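Local coordinates for protein 6-phospho-beta-glucosidase BglT (Thermotoga maritima, PDB 1UP7) that hydrolyses cellobiose 6'-phosphate to glucose 6-phosphate and glucose as an NAD- and manganese-dependent glycosidase of family 4, at residues Gly110-Ala115 / Asp401-Ile406; Val151-Glu156 / Asp331-Ile336; Lys159-Cys164 / Ala301-Asp306. All coordinates share one frame; numbering follows the deposited sequence.

Interaction 1 of 3, residues Gly110-Ala115 / Asp401-Ile406; sequences GGFSAA and DLLEEI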
loop_
_atom_site.group_PDB
_atom_site.type_symbol
_atom_site.label_atom_id
_atom_site.label_comp_id
_atom_site.label_asym_id
_atom_site.label_seq_id
_atom_site.Cartn_x
_atom_site.Cartn_y
_atom_site.Cartn_z
ATOM N N GLY A 110 -0.295 20.440 26.201
ATOM C CA GLY A 110 -1.458 21.293 26.108
ATOM C C GLY A 110 -2.492 20.865 25.091
ATOM O O GLY A 110 -3.700 20.900 25.380
ATOM N N GLY A 111 -2.039 20.443 23.909
ATOM C CA GLY A 111 -2.925 19.924 22.880
ATOM C C GLY A 111 -3.579 18.618 23.317
ATOM O O GLY A 111 -4.720 18.327 22.954
ATOM N N PHE A 112 -2.842 17.820 24.085
ATOM C CA PHE A 112 -3.303 16.531 24.581
ATOM C C PHE A 112 -4.475 16.720 25.563
ATOM O O PHE A 112 -5.508 16.039 25.454
ATOM C CB PHE A 112 -2.138 15.824 25.263
ATOM C CG PHE A 112 -2.514 14.585 26.047
ATOM C CD1 PHE A 112 -2.660 13.345 25.407
ATOM C CD2 PHE A 112 -2.638 14.647 27.445
ATOM C CE1 PHE A 112 -2.946 12.215 26.134
ATOM C CE2 PHE A 112 -2.935 13.507 28.184
ATOM C CZ PHE A 112 -3.090 12.287 27.536
ATOM N N SER A 113 -4.352 17.673 26.492
ATOM C CA SER A 113 -5.424 17.869 27.452
ATOM C C SER A 113 -6.598 18.573 26.787
ATOM O O SER A 113 -7.741 18.248 27.063
ATOM C CB SER A 113 -4.952 18.632 28.707
ATOM O OG SER A 113 -4.119 19.722 28.349
ATOM N N ALA A 114 -6.317 19.508 25.884
ATOM C CA ALA A 114 -7.353 20.105 25.060
ATOM C C ALA A 114 -8.136 19.046 24.252
ATOM O O ALA A 114 -9.369 19.122 24.160
ATOM C CB ALA A 114 -6.774 21.218 24.163
ATOM N N ALA A 115 -7.450 18.049 23.694
ATOM C CA ALA A 115 -8.145 17.036 22.894
ATOM C C ALA A 115 -9.072 16.212 23.792
ATOM O O ALA A 115 -10.230 15.889 23.421
ATOM C CB ALA A 115 -7.147 16.103 22.142
ATOM N N ASP A 401 3.078 11.916 37.190
ATOM C CA ASP A 401 2.642 13.102 37.918
ATOM C C ASP A 401 1.961 14.080 36.963
ATOM O O ASP A 401 0.936 14.652 37.307
ATOM C CB ASP A 401 3.809 13.779 38.651
ATOM C CG ASP A 401 4.280 12.995 39.851
ATOM O OD1 ASP A 401 3.483 12.236 40.419
ATOM O OD2 ASP A 401 5.434 13.080 40.310
ATOM N N LEU A 402 2.526 14.251 35.775
ATOM C CA LEU A 402 1.946 15.171 34.795
ATOM C C LEU A 402 0.500 14.756 34.438
ATOM O O LEU A 402 -0.434 15.599 34.472
ATOM C CB LEU A 402 2.815 15.275 33.514
ATOM C CG LEU A 402 2.235 16.052 32.332
ATOM C CD1 LEU A 402 1.967 17.488 32.743
ATOM C CD2 LEU A 402 3.166 15.976 31.084
ATOM N N LEU A 403 0.323 13.470 34.099
ATOM C CA LEU A 403 -1.014 12.958 33.767
ATOM C C LEU A 403 -2.015 13.186 34.897
ATOM O O LEU A 403 -3.142 13.588 34.651
ATOM C CB LEU A 403 -1.009 11.475 33.339
ATOM C CG LEU A 403 -2.395 10.879 32.905
ATOM C CD1 LEU A 403 -3.092 11.584 31.719
ATOM C CD2 LEU A 403 -2.346 9.392 32.620
ATOM N N GLU A 404 -1.579 12.961 36.131
ATOM C CA GLU A 404 -2.423 13.150 37.303
ATOM C C GLU A 404 -2.868 14.582 37.433
ATOM O O GLU A 404 -4.032 14.822 37.714
ATOM C CB GLU A 404 -1.683 12.738 38.574
ATOM C CG GLU A 404 -2.206 11.462 39.175
ATOM C CD GLU A 404 -1.205 10.324 39.089
ATOM O OE1 GLU A 404 -0.315 10.221 40.013
ATOM O OE2 GLU A 404 -1.336 9.537 38.096
ATOM N N GLU A 405 -1.944 15.526 37.234
ATOM C CA GLU A 405 -2.271 16.943 37.275
ATOM C C GLU A 405 -3.301 17.305 36.208
ATOM O O GLU A 405 -4.288 18.009 36.481
ATOM C CB GLU A 405 -1.028 17.780 37.074
ATOM C CG GLU A 405 -0.586 18.468 38.343
ATOM C CD GLU A 405 0.210 19.723 38.058
ATOM O OE1 GLU A 405 1.325 19.593 37.547
ATOM O OE2 GLU A 405 -0.282 20.820 38.348
ATOM N N ILE A 406 -3.073 16.808 34.994
ATOM C CA ILE A 406 -3.964 17.075 33.883
ATOM C C ILE A 406 -5.375 16.511 34.164
ATOM O O ILE A 406 -6.383 17.196 33.930
ATOM C CB ILE A 406 -3.426 16.457 32.578
ATOM C CG1 ILE A 406 -2.194 17.215 32.047
ATOM C CG2 ILE A 406 -4.562 16.346 31.517
ATOM C CD1 ILE A 406 -1.426 16.378 30.982
#

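Interaction 2 of 3, residues Val151-Glu156 / Asp331-Ile336; sequences VRNYLE and DYVLEI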
loop_
_atom_site.group_PDB
_atom_site.type_symbol
_atom_site.label_atom_id
_atom_site.label_comp_id
_atom_site.label_asym_id
_atom_site.label_seq_id
_atom_site.Cartn_x
_atom_site.Cartn_y
_atom_site.Cartn_z
ATOM N N VAL A 151 -12.937 12.311 14.328
ATOM C CA VAL A 151 -14.239 12.215 13.697
ATOM C C VAL A 151 -14.245 11.391 12.400
ATOM O O VAL A 151 -15.138 10.544 12.210
ATOM C CB VAL A 151 -14.877 13.577 13.414
ATOM C CG1 VAL A 151 -16.253 13.373 12.710
ATOM C CG2 VAL A 151 -15.019 14.396 14.709
ATOM N N ARG A 152 -13.274 11.611 11.527
ATOM C CA ARG A 152 -13.223 10.867 10.257
ATOM C C ARG A 152 -12.932 9.381 10.437
ATOM O O ARG A 152 -13.561 8.542 9.787
ATOM C CB ARG A 152 -12.168 11.458 9.322
ATOM C CG ARG A 152 -12.533 12.826 8.808
ATOM C CD ARG A 152 -13.822 12.882 8.012
ATOM N NE ARG A 152 -13.864 11.872 6.958
ATOM C CZ ARG A 152 -13.372 12.034 5.728
ATOM N NH1 ARG A 152 -12.769 13.154 5.361
ATOM N NH2 ARG A 152 -13.477 11.054 4.860
ATOM N N ASN A 153 -11.984 9.061 11.321
ATOM C CA ASN A 153 -11.475 7.695 11.407
ATOM C C ASN A 153 -12.020 6.847 12.544
ATOM O O ASN A 153 -11.891 5.634 12.526
ATOM C CB ASN A 153 -9.935 7.720 11.392
ATOM C CG ASN A 153 -9.390 8.090 10.016
ATOM O OD1 ASN A 153 -10.046 7.847 9.002
ATOM N ND2 ASN A 153 -8.210 8.692 9.980
ATOM N N TYR A 154 -12.628 7.471 13.540
ATOM C CA TYR A 154 -13.140 6.715 14.674
ATOM C C TYR A 154 -14.653 6.874 14.817
ATOM O O TYR A 154 -15.334 5.894 15.009
ATOM C CB TYR A 154 -12.393 7.070 15.959
ATOM C CG TYR A 154 -10.925 6.712 15.887
ATOM C CD1 TYR A 154 -10.032 7.549 15.224
ATOM C CD2 TYR A 154 -10.444 5.501 16.435
ATOM C CE1 TYR A 154 -8.691 7.231 15.123
ATOM C CE2 TYR A 154 -9.099 5.170 16.334
ATOM C CZ TYR A 154 -8.234 6.045 15.678
ATOM O OH TYR A 154 -6.905 5.780 15.587
ATOM N N LEU A 155 -15.191 8.099 14.685
ATOM C CA LEU A 155 -16.662 8.244 14.589
ATOM C C LEU A 155 -17.176 7.957 13.177
ATOM O O LEU A 155 -18.352 7.682 12.992
ATOM C CB LEU A 155 -17.141 9.611 15.062
ATOM C CG LEU A 155 -16.522 10.133 16.372
ATOM C CD1 LEU A 155 -17.128 11.476 16.671
ATOM C CD2 LEU A 155 -16.712 9.168 17.582
ATOM N N GLU A 156 -16.286 8.021 12.177
ATOM C CA GLU A 156 -16.633 7.673 10.796
ATOM C C GLU A 156 -17.791 8.540 10.318
ATOM O O GLU A 156 -18.759 8.055 9.733
ATOM C CB GLU A 156 -16.926 6.145 10.635
ATOM C CG GLU A 156 -15.715 5.250 10.969
ATOM C CD GLU A 156 -15.970 3.748 10.812
ATOM O OE1 GLU A 156 -16.613 3.324 9.837
ATOM O OE2 GLU A 156 -15.509 2.958 11.662
ATOM N N ASP A 331 -5.240 6.803 4.888
ATOM C CA ASP A 331 -6.124 7.127 6.004
ATOM C C ASP A 331 -5.582 8.217 6.923
ATOM O O ASP A 331 -6.304 8.650 7.816
ATOM C CB ASP A 331 -6.424 5.871 6.837
ATOM C CG ASP A 331 -5.151 5.156 7.260
ATOM O OD1 ASP A 331 -4.481 5.565 8.230
ATOM O OD2 ASP A 331 -4.684 4.202 6.613
ATOM N N TYR A 332 -4.339 8.661 6.750
ATOM C CA TYR A 332 -3.865 9.791 7.577
ATOM C C TYR A 332 -4.730 10.996 7.250
ATOM O O TYR A 332 -4.834 11.379 6.069
ATOM C CB TYR A 332 -2.412 10.154 7.289
ATOM C CG TYR A 332 -1.320 9.391 8.037
ATOM C CD1 TYR A 332 -1.520 8.078 8.521
ATOM C CD2 TYR A 332 -0.071 9.987 8.238
ATOM C CE1 TYR A 332 -0.492 7.388 9.195
ATOM C CE2 TYR A 332 0.966 9.315 8.931
ATOM C CZ TYR A 332 0.746 8.020 9.384
ATOM O OH TYR A 332 1.773 7.376 9.995
ATOM N N VAL A 333 -5.386 11.580 8.257
ATOM C CA VAL A 333 -5.923 12.934 8.082
ATOM C C VAL A 333 -4.745 13.914 8.000
ATOM O O VAL A 333 -3.875 13.934 8.893
ATOM C CB VAL A 333 -6.894 13.346 9.220
ATOM C CG1 VAL A 333 -7.120 14.847 9.232
ATOM C CG2 VAL A 333 -8.245 12.572 9.097
ATOM N N LEU A 334 -4.708 14.685 6.918
ATOM C CA LEU A 334 -3.694 15.692 6.698
ATOM C C LEU A 334 -4.361 17.027 6.395
ATOM O O LEU A 334 -5.553 17.082 6.092
ATOM C CB LEU A 334 -2.815 15.301 5.497
ATOM C CG LEU A 334 -2.107 13.951 5.602
ATOM C CD1 LEU A 334 -1.408 13.635 4.277
ATOM C CD2 LEU A 334 -1.158 13.925 6.790
ATOM N N GLU A 335 -3.573 18.093 6.461
ATOM C CA GLU A 335 -4.001 19.407 5.981
ATOM C C GLU A 335 -3.358 19.605 4.593
ATOM O O GLU A 335 -2.142 19.696 4.485
ATOM C CB GLU A 335 -3.591 20.476 7.014
ATOM C CG GLU A 335 -4.023 21.900 6.698
ATOM C CD GLU A 335 -3.721 22.861 7.850
ATOM O OE1 GLU A 335 -2.617 23.452 7.896
ATOM O OE2 GLU A 335 -4.609 23.007 8.727
ATOM N N ILE A 336 -4.182 19.636 3.551
ATOM C CA ILE A 336 -3.748 19.474 2.149
ATOM C C ILE A 336 -4.730 20.204 1.221
ATOM O O ILE A 336 -5.898 20.403 1.593
ATOM C CB ILE A 336 -3.669 17.960 1.741
ATOM C CG1 ILE A 336 -4.947 17.205 2.202
ATOM C CG2 ILE A 336 -2.390 17.295 2.290
ATOM C CD1 ILE A 336 -5.008 15.681 1.785
#

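Interaction 3 of 3, residues Lys159-Cys164 / Ala301-Asp306; sequences KFIGLC and AHLIRD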
loop_
_atom_site.group_PDB
_atom_site.type_symbol
_atom_site.label_atom_id
_atom_site.label_comp_id
_atom_site.label_asym_id
_atom_site.label_seq_id
_atom_site.Cartn_x
_atom_site.Cartn_y
_atom_site.Cartn_z
ATOM N N LYS A 159 -18.608 13.917 6.538
ATOM C CA LYS A 159 -18.735 15.349 6.299
ATOM C C LYS A 159 -18.298 16.177 7.483
ATOM O O LYS A 159 -19.065 16.996 8.013
ATOM C CB LYS A 159 -20.169 15.694 5.920
ATOM C CG LYS A 159 -20.512 15.284 4.492
ATOM C CD LYS A 159 -21.688 14.410 4.460
ATOM C CE LYS A 159 -22.894 15.170 3.985
ATOM N NZ LYS A 159 -23.375 16.027 5.082
ATOM N N PHE A 160 -17.044 15.978 7.888
ATOM C CA PHE A 160 -16.439 16.779 8.926
ATOM C C PHE A 160 -15.133 17.318 8.372
ATOM O O PHE A 160 -14.180 16.558 8.091
ATOM C CB PHE A 160 -16.200 15.923 10.151
ATOM C CG PHE A 160 -15.712 16.689 11.363
ATOM C CD1 PHE A 160 -14.347 17.045 11.494
ATOM C CD2 PHE A 160 -16.597 17.028 12.397
ATOM C CE1 PHE A 160 -13.890 17.717 12.620
ATOM C CE2 PHE A 160 -16.132 17.717 13.562
ATOM C CZ PHE A 160 -14.798 18.056 13.670
ATOM N N ILE A 161 -15.096 18.635 8.204
ATOM C CA ILE A 161 -13.967 19.286 7.583
ATOM C C ILE A 161 -13.242 20.148 8.588
ATOM O O ILE A 161 -13.813 21.122 9.084
ATOM C CB ILE A 161 -14.439 20.141 6.386
ATOM C CG1 ILE A 161 -15.269 19.296 5.424
ATOM C CG2 ILE A 161 -13.249 20.771 5.690
ATOM C CD1 ILE A 161 -15.905 20.125 4.250
ATOM N N GLY A 162 -11.991 19.796 8.867
ATOM C CA GLY A 162 -11.172 20.539 9.807
ATOM C C GLY A 162 -10.502 21.700 9.109
ATOM O O GLY A 162 -9.949 21.562 8.006
ATOM N N LEU A 163 -10.558 22.851 9.753
ATOM C CA LEU A 163 -9.990 24.073 9.197
ATOM C C LEU A 163 -9.027 24.695 10.178
ATOM O O LEU A 163 -9.109 24.447 11.360
ATOM C CB LEU A 163 -11.101 25.062 8.931
ATOM C CG LEU A 163 -11.233 25.646 7.553
ATOM C CD1 LEU A 163 -11.366 24.525 6.545
ATOM C CD2 LEU A 163 -12.445 26.537 7.551
ATOM N N CYS A 164 -8.132 25.526 9.672
ATOM C CA CYS A 164 -7.198 26.293 10.488
ATOM C C CYS A 164 -6.853 27.506 9.624
ATOM O O CYS A 164 -7.202 27.516 8.425
ATOM C CB CYS A 164 -5.997 25.397 10.833
ATOM S SG CYS A 164 -4.475 26.182 11.403
ATOM N N ALA A 301 -16.062 30.830 5.237
ATOM C CA ALA A 301 -17.077 31.353 4.336
ATOM C C ALA A 301 -16.779 30.955 2.890
ATOM O O ALA A 301 -17.691 30.548 2.154
ATOM C CB ALA A 301 -17.181 32.883 4.468
ATOM N N HIS A 302 -15.513 31.095 2.500
ATOM C CA HIS A 302 -15.052 30.710 1.178
ATOM C C HIS A 302 -15.253 29.202 0.951
ATOM O O HIS A 302 -15.730 28.797 -0.116
ATOM C CB HIS A 302 -13.587 31.142 0.990
ATOM C CG HIS A 302 -13.436 32.570 0.553
ATOM N ND1 HIS A 302 -12.436 32.989 -0.306
ATOM C CD2 HIS A 302 -14.176 33.674 0.834
ATOM C CE1 HIS A 302 -12.560 34.288 -0.524
ATOM N NE2 HIS A 302 -13.607 34.725 0.156
ATOM N N LEU A 303 -14.934 28.396 1.969
ATOM C CA LEU A 303 -15.182 26.952 1.944
ATOM C C LEU A 303 -16.663 26.632 1.712
ATOM O O LEU A 303 -17.010 25.848 0.824
ATOM C CB LEU A 303 -14.671 26.259 3.214
ATOM C CG LEU A 303 -14.941 24.743 3.210
ATOM C CD1 LEU A 303 -14.241 24.031 2.009
ATOM C CD2 LEU A 303 -14.606 24.043 4.557
ATOM N N ILE A 304 -17.532 27.278 2.489
ATOM C CA ILE A 304 -18.974 27.070 2.386
ATOM C C ILE A 304 -19.514 27.515 1.004
ATOM O O ILE A 304 -20.308 26.831 0.382
ATOM C CB ILE A 304 -19.724 27.763 3.582
ATOM C CG1 ILE A 304 -19.580 26.939 4.851
ATOM C CG2 ILE A 304 -21.226 27.953 3.289
ATOM C CD1 ILE A 304 -20.023 27.672 6.146
ATOM N N ARG A 305 -19.057 28.665 0.541
ATOM C CA ARG A 305 -19.377 29.179 -0.776
ATOM C C ARG A 305 -19.065 28.148 -1.875
ATOM O O ARG A 305 -19.912 27.864 -2.716
ATOM C CB ARG A 305 -18.592 30.476 -0.993
ATOM C CG ARG A 305 -18.902 31.272 -2.246
ATOM C CD ARG A 305 -17.700 31.395 -3.188
ATOM N NE ARG A 305 -16.805 32.490 -2.863
ATOM C CZ ARG A 305 -15.480 32.390 -2.691
ATOM N NH1 ARG A 305 -14.827 31.231 -2.779
ATOM N NH2 ARG A 305 -14.799 33.485 -2.417
ATOM N N ASP A 306 -17.868 27.564 -1.854
ATOM C CA ASP A 306 -17.434 26.666 -2.937
ATOM C C ASP A 306 -17.987 25.251 -2.738
ATOM O O ASP A 306 -18.058 24.463 -3.668
ATOM C CB ASP A 306 -15.908 26.687 -3.116
ATOM C CG ASP A 306 -15.381 28.078 -3.376
ATOM O OD1 ASP A 306 -16.162 28.898 -3.907
ATOM O OD2 ASP A 306 -14.225 28.475 -3.075
#

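Interaction 1 of 3, residues Gly110-Ala115 / Asp401-Ile406
A helix-helix contact between Phe112 and Ser113 on one side and Leu403 and Ile406 on the other packs helix 396-409, close to the C-terminus, against the first turns of helix 109-131, which belongs to the Rossmann-type NAD-binding part of this family 4 glycosidase. The two short segments run in roughly the same direction, crossing at -41°, but their axes stay 11.4 Å apart. Side chains therefore bridge the gap, and every touching residue is buried.

Phe112 presents the rim of its ring rather than a face. CG stands anti to the backbone N (chi1 169°), which sends the ring out toward the other helix, and two neighbouring ring carbons each meet a methyl lying near the ring plane. Phe112 CE2 is 4.0 Å from Leu403 CD1, and Phe112 CD2 is 4.1 Å from Ile406 CD1. Both aliphatic chains cross the aromatic side chain at about a right angle. Leu387 of helix 380-389 and Tyr367 and Thr371 of helix 355-376 also pack on Phe112, so the ring is shared among several helices.

The nearest CA atoms of the two segments are those of Ser113 and Ile406, 6.6 Å apart. Ser113 contributes its carbon and not its hydroxyl to this contact: OG is hydrogen-bonded to Asp92 OD1 instead. Ile406 spreads its two branches over the pair, CD1 going to the phenylalanine edge while CG2 rests 3.6 Å from Ser113 CB.

Interaction 2 of 3, residues Val151-Glu156 / Asp331-Ile336
Asn153 ND2 is held by two acceptors: the backbone carbonyl of Asp331, 2.9 Å from ND2 to Asp331 O, and Glu149 OE2, one turn earlier in the same helix. The first of these bonds carries the contact between the two segments. Its N-H...O angle of 144° is somewhat bent. The nitrogen lies nearly in line with the Asp331 C=O bond, while the acceptor is tilted 21° out of the amide plane. At the other end of the carboxamide, Asn153 OD1 accepts from Arg320 NE. With both ends of the amide engaged, its rotation is fixed. The other carboxylate oxygen of Glu149, OE1, takes the backbone N-H of Val333, so one glutamate bonds to both segments.

These bonds join the C-terminal end of helix 144-155, part of the Rossmann-type NAD-binding region, to the loop leading into strand 333-341 and to its first residue. That strand is the middle one of the three-stranded antiparallel sheet of the C-terminal region. The helix widens into a pi-type turn over 151-155, and Glu156 leaves it with positive phi.

Beside the Asn153 bond, one methyl of Val333 packs on the helix. Val333 points toward the helix, and its CG2, anti to the carbonyl carbon, touches two consecutive helix residues. That methyl is 4.1 Å from Arg152 CB and 4.0 Å from Asn153 ND2; the asparagine and valine side chains slide past each other in opposite directions. The nearest CA atoms here are 7.6 Å apart, between Asn153 and Asp331, so the backbones are linked through side chains. Asp331 OD1 forms a salt bridge with Arg369 of helix 355-376.

Interaction 3 of 3, residues Lys159-Cys164 / Ala301-Asp306
This is a small, wholly apolar contact between a strand and a helix, buried where strand 160-162, an edge strand, within this chain, of the parallel Rossmann-type sheet, meets helix 296-308 of the C-terminal region. A single leucine carries the helix side. Leu303 extends toward the strand with CG anti to the backbone N (chi1 179°), and its CD2 methyl meets two residues at once.

Ile161 approaches tip to tip: its CG2 lies 3.7 Å from Leu303 CD2, with the end of the other branch, Ile161 CD1, a little farther from the same methyl at 4.1 Å. Leu163 comes alongside instead, sliding past Leu303 in the opposite direction, with 3.8 Å between Leu163 CD1 and Leu303 CD2. The backbones remain well apart, the CA atoms of Leu163 and Leu303 being 9.4 Å from each other, and the three branched side chains span the distance. Ile161 and Leu163 both point toward the helix, whereas a CB on the intervening Gly162 would point away from it.

Just beyond the strand, next to Leu163, is Cys164, a manganese-binding residue of the enzyme that also touches the bound glucose 6-phosphate. The side chain of Leu163 is about 8 Å from the bound NAD.

Strand 313-320 completes the apolar cluster, its Val317 packing on both Ile161 and Leu163, while strand 136-139 pairs with strand 160-162 inside the parallel sheet and helix 144-155 packs against Phe160.

In the fold
Interactions 2 and 3 are neighbours, their centres about 15 Å apart, and both join the Rossmann-type part to the C-terminal region. Helix 144-155 and strand 160-162 follow each other in the chain, and Val151 packs on Phe160 between them; Glu335 likewise touches Cys164. The centre of interaction 1 lies about 23 Å from that of interaction 2 and about 29 Å from that of interaction 3, across the chain's centre from the latter; this contact ties in the C-terminal helix 396-409. Interactions 1 and 3 are buried and apolar, one using an aromatic edge, the other only aliphatic branches. Interaction 2, partly buried, relies on an amide-to-backbone hydrogen bond.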